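PDB 4R78: choline kinase from Streptococcus pneumoniae, which probably phosphorylates choline at the expense of ATP, giving phosphocholine, and holds AMP in its nucleotide pocket in this crystal. Local coordinates for residues A[65-68]-A[74-77]; A[104-109]-A[212-217]. All blocks are in the same frame, centred on the assembly; numbering follows the deposited sequence.

Contact 1: residues A[65-68]-A[74-77]; sequences KFFG and LINR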
loop_
_atom_site.group_PDB
_atom_site.type_symbol
_atom_site.label_atom_id
_atom_site.label_comp_id
_atom_site.label_asym_id
_atom_site.label_seq_id
_atom_site.Cartn_x
_atom_site.Cartn_y
_atom_site.Cartn_z
ATOM N N LYS A 65 13.181 -0.252 2.471
ATOM C CA LYS A 65 11.943 -0.039 3.206
ATOM C C LYS A 65 11.923 -0.897 4.466
ATOM O O LYS A 65 11.870 -2.128 4.401
ATOM C CB LYS A 65 10.709 -0.307 2.343
ATOM C CG LYS A 65 9.438 0.240 2.974
ATOM C CD LYS A 65 8.225 0.103 2.072
ATOM C CE LYS A 65 7.018 0.782 2.711
ATOM N NZ LYS A 65 5.795 0.698 1.861
ATOM N N PHE A 66 11.997 -0.226 5.609
ATOM C CA PHE A 66 11.914 -0.868 6.910
ATOM C C PHE A 66 10.439 -0.818 7.313
ATOM O O PHE A 66 9.967 0.190 7.847
ATOM C CB PHE A 66 12.779 -0.091 7.908
ATOM C CG PHE A 66 13.158 -0.865 9.149
ATOM C CD1 PHE A 66 12.211 -1.590 9.874
ATOM C CD2 PHE A 66 14.468 -0.826 9.620
ATOM C CE1 PHE A 66 12.572 -2.288 11.027
ATOM C CE2 PHE A 66 14.840 -1.516 10.774
ATOM C CZ PHE A 66 13.888 -2.249 11.479
ATOM N N PHE A 67 9.713 -1.900 7.042
ATOM C CA PHE A 67 8.261 -1.927 7.232
ATOM C C PHE A 67 7.838 -2.757 8.446
ATOM O O PHE A 67 6.665 -2.762 8.826
ATOM C CB PHE A 67 7.574 -2.487 5.977
ATOM C CG PHE A 67 7.945 -3.914 5.676
ATOM C CD1 PHE A 67 8.974 -4.205 4.786
ATOM C CD2 PHE A 67 7.281 -4.969 6.303
ATOM C CE1 PHE A 67 9.334 -5.526 4.518
ATOM C CE2 PHE A 67 7.636 -6.289 6.045
ATOM C CZ PHE A 67 8.663 -6.567 5.152
ATOM N N GLY A 68 8.791 -3.471 9.039
ATOM C CA GLY A 68 8.482 -4.487 10.041
ATOM C C GLY A 68 8.133 -4.038 11.445
ATOM O O GLY A 68 7.571 -4.825 12.209
ATOM N N LEU A 74 0.186 -7.613 11.123
ATOM C CA LEU A 74 -0.489 -6.882 10.049
ATOM C C LEU A 74 0.065 -7.233 8.676
ATOM O O LEU A 74 -0.695 -7.506 7.744
ATOM C CB LEU A 74 -0.384 -5.371 10.281
ATOM C CG LEU A 74 -1.017 -4.849 11.575
ATOM C CD1 LEU A 74 -0.389 -3.531 11.972
ATOM C CD2 LEU A 74 -2.530 -4.720 11.452
ATOM N N ILE A 75 1.390 -7.200 8.559
ATOM C CA ILE A 75 2.090 -7.554 7.332
ATOM C C ILE A 75 2.776 -8.896 7.563
ATOM O O ILE A 75 3.757 -8.978 8.304
ATOM C CB ILE A 75 3.137 -6.476 6.933
ATOM C CG1 ILE A 75 2.453 -5.122 6.677
ATOM C CG2 ILE A 75 3.958 -6.934 5.715
ATOM C CD1 ILE A 75 3.411 -3.942 6.534
ATOM N N ASN A 76 2.229 -9.944 6.953
ATOM C CA ASN A 76 2.793 -11.282 7.055
ATOM C C ASN A 76 4.026 -11.350 6.165
ATOM O O ASN A 76 3.923 -11.403 4.940
ATOM C CB ASN A 76 1.749 -12.334 6.654
ATOM C CG ASN A 76 2.246 -13.766 6.820
ATOM O OD1 ASN A 76 3.391 -14.091 6.507
ATOM N ND2 ASN A 76 1.357 -14.643 7.280
ATOM N N ARG A 77 5.197 -11.335 6.799
ATOM C CA ARG A 77 6.463 -11.175 6.084
ATOM C C ARG A 77 6.741 -12.302 5.102
ATOM O O ARG A 77 7.199 -12.064 3.992
ATOM C CB ARG A 77 7.618 -11.006 7.069
ATOM C CG ARG A 77 7.437 -9.781 7.958
ATOM C CD ARG A 77 8.541 -9.656 8.979
ATOM N NE ARG A 77 8.213 -8.647 9.982
ATOM C CZ ARG A 77 8.873 -8.485 11.123
ATOM N NH1 ARG A 77 8.499 -7.545 11.979
ATOM N NH2 ARG A 77 9.894 -9.276 11.425
#

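Contact 2: residues A[104-109]-A[212-217]; sequences GIKVNE and LIDWEY. With AMP (adenosine monophosphate), chain C.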
loop_
_atom_site.group_PDB
_atom_site.type_symbol
_atom_site.label_atom_id
_atom_site.label_comp_id
_atom_site.label_asym_id
_atom_site.label_seq_id
_atom_site.Cartn_x
_atom_site.Cartn_y
_atom_site.Cartn_z
ATOM N N GLY A 104 11.827 -7.444 8.975
ATOM C CA GLY A 104 10.869 -6.857 8.038
ATOM C C GLY A 104 11.474 -5.684 7.295
ATOM O O GLY A 104 11.043 -4.536 7.457
ATOM N N ILE A 105 12.480 -5.983 6.480
ATOM C CA ILE A 105 13.252 -4.968 5.763
ATOM C C ILE A 105 13.452 -5.397 4.314
ATOM O O ILE A 105 13.943 -6.496 4.040
ATOM C CB ILE A 105 14.646 -4.723 6.422
ATOM C CG1 ILE A 105 14.510 -4.313 7.895
ATOM C CG2 ILE A 105 15.439 -3.670 5.648
ATOM C CD1 ILE A 105 15.811 -4.377 8.679
ATOM N N LYS A 106 13.065 -4.516 3.396
ATOM C CA LYS A 106 13.206 -4.755 1.967
ATOM C C LYS A 106 14.346 -3.908 1.428
ATOM O O LYS A 106 14.422 -2.710 1.705
ATOM C CB LYS A 106 11.894 -4.406 1.255
ATOM C CG LYS A 106 11.922 -4.595 -0.261
ATOM C CD LYS A 106 10.545 -4.336 -0.883
ATOM C CE LYS A 106 10.204 -2.850 -0.941
ATOM N NZ LYS A 106 8.807 -2.613 -1.423
ATOM N N VAL A 107 15.242 -4.541 0.677
ATOM C CA VAL A 107 16.353 -3.832 0.051
ATOM C C VAL A 107 16.252 -4.004 -1.459
ATOM O O VAL A 107 16.357 -5.120 -1.975
ATOM C CB VAL A 107 17.725 -4.341 0.551
ATOM C CG1 VAL A 107 18.856 -3.514 -0.054
ATOM C CG2 VAL A 107 17.796 -4.313 2.073
ATOM N N ASN A 108 16.044 -2.887 -2.153
ATOM C CA ASN A 108 15.781 -2.877 -3.589
ATOM C C ASN A 108 16.801 -2.047 -4.355
ATOM O O ASN A 108 17.565 -1.280 -3.763
ATOM C CB ASN A 108 14.374 -2.318 -3.857
ATOM C CG ASN A 108 13.272 -3.348 -3.647
ATOM O OD1 ASN A 108 13.522 -4.491 -3.268
ATOM N ND2 ASN A 108 12.035 -2.937 -3.894
ATOM N N GLU A 109 16.799 -2.196 -5.677
ATOM C CA GLU A 109 17.601 -1.343 -6.544
ATOM C C GLU A 109 17.233 0.129 -6.362
ATOM O O GLU A 109 16.073 0.466 -6.092
ATOM C CB GLU A 109 17.440 -1.756 -8.013
ATOM C CG GLU A 109 16.050 -1.497 -8.600
ATOM C CD GLU A 109 15.969 -1.753 -10.091
ATOM O OE1 GLU A 109 14.928 -2.274 -10.534
ATOM O OE2 GLU A 109 16.939 -1.440 -10.818
ATOM N N LEU A 212 5.275 -0.100 -10.541
ATOM C CA LEU A 212 4.386 -0.081 -9.384
ATOM C C LEU A 212 5.108 -0.811 -8.254
ATOM O O LEU A 212 5.446 -1.988 -8.392
ATOM C CB LEU A 212 3.046 -0.741 -9.715
ATOM C CG LEU A 212 2.033 -0.953 -8.583
ATOM C CD1 LEU A 212 1.761 0.337 -7.805
ATOM C CD2 LEU A 212 0.738 -1.534 -9.128
ATOM N N ILE A 213 5.345 -0.102 -7.151
ATOM C CA ILE A 213 6.220 -0.590 -6.083
ATOM C C ILE A 213 5.477 -0.777 -4.763
ATOM O O ILE A 213 4.281 -0.497 -4.668
ATOM C CB ILE A 213 7.436 0.358 -5.871
ATOM C CG1 ILE A 213 6.972 1.717 -5.333
ATOM C CG2 ILE A 213 8.239 0.483 -7.168
ATOM C CD1 ILE A 213 8.079 2.571 -4.761
ATOM N N ASP A 214 6.205 -1.271 -3.761
ATOM C CA ASP A 214 5.734 -1.372 -2.378
ATOM C C ASP A 214 4.501 -2.258 -2.228
ATOM O O ASP A 214 3.406 -1.804 -1.882
ATOM C CB ASP A 214 5.561 0.019 -1.749
ATOM C CG ASP A 214 6.891 0.691 -1.431
ATOM O OD1 ASP A 214 7.964 0.086 -1.655
ATOM O OD2 ASP A 214 6.862 1.834 -0.935
ATOM N N TRP A 215 4.722 -3.543 -2.481
ATOM C CA TRP A 215 3.678 -4.555 -2.454
ATOM C C TRP A 215 3.501 -5.198 -1.074
ATOM O O TRP A 215 2.962 -6.300 -0.973
ATOM C CB TRP A 215 3.993 -5.623 -3.509
ATOM C CG TRP A 215 3.922 -5.097 -4.916
ATOM C CD1 TRP A 215 4.817 -4.275 -5.537
ATOM C CD2 TRP A 215 2.889 -5.357 -5.868
ATOM N NE1 TRP A 215 4.407 -4.004 -6.822
ATOM C CE2 TRP A 215 3.223 -4.657 -7.050
ATOM C CE3 TRP A 215 1.707 -6.108 -5.835
ATOM C CZ2 TRP A 215 2.417 -4.691 -8.194
ATOM C CZ3 TRP A 215 0.906 -6.142 -6.970
ATOM C CH2 TRP A 215 1.270 -5.442 -8.136
ATOM N N GLU A 216 3.916 -4.504 -0.014
ATOM C CA GLU A 216 3.870 -5.062 1.349
ATOM C C GLU A 216 2.486 -5.499 1.817
ATOM O O GLU A 216 2.372 -6.353 2.694
ATOM C CB GLU A 216 4.459 -4.085 2.375
ATOM C CG GLU A 216 5.984 -4.019 2.382
ATOM C CD GLU A 216 6.563 -3.500 1.073
ATOM O OE1 GLU A 216 6.048 -2.485 0.558
ATOM O OE2 GLU A 216 7.522 -4.121 0.564
ATOM N N TYR A 217 1.441 -4.903 1.247
ATOM C CA TYR A 217 0.073 -5.234 1.635
ATOM C C TYR A 217 -0.610 -6.190 0.669
ATOM O O TYR A 217 -1.764 -6.577 0.896
ATOM C CB TYR A 217 -0.753 -3.957 1.804
ATOM C CG TYR A 217 -0.225 -3.059 2.898
ATOM C CD1 TYR A 217 -0.574 -3.272 4.232
ATOM C CD2 TYR A 217 0.642 -2.009 2.600
ATOM C CE1 TYR A 217 -0.080 -2.453 5.241
ATOM C CE2 TYR A 217 1.140 -1.182 3.601
ATOM C CZ TYR A 217 0.774 -1.413 4.917
ATOM O OH TYR A 217 1.265 -0.593 5.910
HETATM P P AMP C . 6.535 5.338 -0.714
HETATM O O1P AMP C . 5.569 4.685 0.244
HETATM O O2P AMP C . 6.821 6.790 -0.418
HETATM O O3P AMP C . 6.262 5.039 -2.168
HETATM O "O5'" AMP C . 7.941 4.604 -0.437
HETATM C "C5'" AMP C . 8.871 4.403 -1.500
HETATM C "C4'" AMP C . 9.350 5.747 -2.031
HETATM O "O4'" AMP C . 10.767 5.712 -2.236
HETATM C "C3'" AMP C . 8.715 6.074 -3.374
HETATM O "O3'" AMP C . 7.680 7.053 -3.229
HETATM C "C2'" AMP C . 9.850 6.591 -4.237
HETATM O "O2'" AMP C . 9.885 8.017 -4.216
HETATM C "C1'" AMP C . 11.119 6.082 -3.576
HETATM N N9 AMP C . 11.654 4.909 -4.318
HETATM C C8 AMP C . 11.229 3.637 -4.193
HETATM N N7 AMP C . 11.917 2.792 -4.999
HETATM C C5 AMP C . 12.819 3.531 -5.661
HETATM C C6 AMP C . 13.871 3.265 -6.669
HETATM N N6 AMP C . 14.080 2.006 -7.123
HETATM N N1 AMP C . 14.605 4.312 -7.111
HETATM C C2 AMP C . 14.398 5.567 -6.662
HETATM N N3 AMP C . 13.458 5.880 -5.746
HETATM C C4 AMP C . 12.649 4.926 -5.214
HETATM O O HOH W 1 9.116 -2.071 -4.190
HETATM O O HOH W 2 7.370 -4.446 -3.184
#

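Contact 1: residues A[65-68]-A[74-77]
R77 passes the edge of the F67 ring and carries its guanidinium to G68, while I75 packs against the same ring. Followed outward from CB, the R77 chain runs extended, and its first contact comes at CG, 4.0 Å from F67 CE2 and close to the plane of that ring, at its edge. Farther along, R77 NE passes 4.2 Å from G68 CA. At the tip, R77 NH1 lies 2.9 Å from G68 O, which sits near the guanidinium plane; the bond is weak, bent to 126° at the hydrogen. The stronger polar partner is on the other branch, where NH2 bonds I101 O. The guanidinium and ring planes stand 84° apart, and the arginine meets the ring through CG, not through its guanidinium. I75 adds the apolar part: its CG2 meets F67 CE2 at 3.7 Å, and CD1 comes to 4.0 Å from F67 CD2. With chi1 at 63°, F67 CG sits between the backbone N and the carbonyl carbon, and this brings CD2 and CE2 against I75. F67 also meets F99. R77 is thus held mainly by I101 O and only weakly by G68 O, and the greasy F67-I75 packing carries much of the contact.

Contact 2: residues A[104-109]-A[212-217]
The nucleotide cleft of a protein-kinase-like fold has strand 105-109 of the five-stranded sheet on one side and, on the other, the loop that follows strand 210-212; K106 spans the two. Its side chain leaves the strand extended and turns at chi3 (75°), which swings NZ between two carboxylates. K106 NZ donates to D214 OD1 at 2.8 Å, one arm of a salt-bridge network, meeting it on the anti side and 26° out of the carboxylate plane. E216 OE2 is also 2.8 Å from K106 NZ, but here the syn lone pair is used, and the bend of E216 at chi2 brings that oxygen alongside the lysine CD and CE as well. Two waters also bond the ammonium: one accepts from K106 NZ and from the backbone N of D214, the other from K106 NZ and W215 N. With three hydrogens for four oxygens, not all of these bonds can be straight at once. The lysine holds the side chains directly and the loop backbone through water.

The loop is braced from within by W215, whose NE1 donates to L212 O at 2.8 Å and 161°, in the indole plane but above the plane of the carbonyl. AMP lies beyond D214. D214 OD2 approaches O5' of the nucleotide to 3.0 Å, I213 CD1 lies 3.4 Å from C8, and at the far end of the strand E109 O is 2.7 Å from adenine N6. Adenine thus meets the connection between lobes, where I111 N also bonds AMP. D214, followed by W215 and E216, is consistent with the metal-binding aspartate of the DFG segment in protein kinases, a role inferred here from those relatives.

Contacts 1 and 2 lie with their centres about 9 Å apart and meet through the five-stranded sheet, where strands 61-66 and 105-109 are antiparallel neighbours. Contact 1 closes before contact 2 opens along the chain. Backbone pairs that are probably hydrogen bonds join them: K65 O to K106 N at 2.9 Å and F67 N to G104 O at 3.0 Å. Elsewhere, I75 CG2 packs on E216 O at 3.5 Å, while K65 NZ forms long, weak ion pairs with D214 and E216. The loop before helix 77-87 and the loop after strand 210-212 therefore adjoin; contact 2 touches AMP, whereas in contact 1 the F67 side chain stays about 9 Å from the nucleotide.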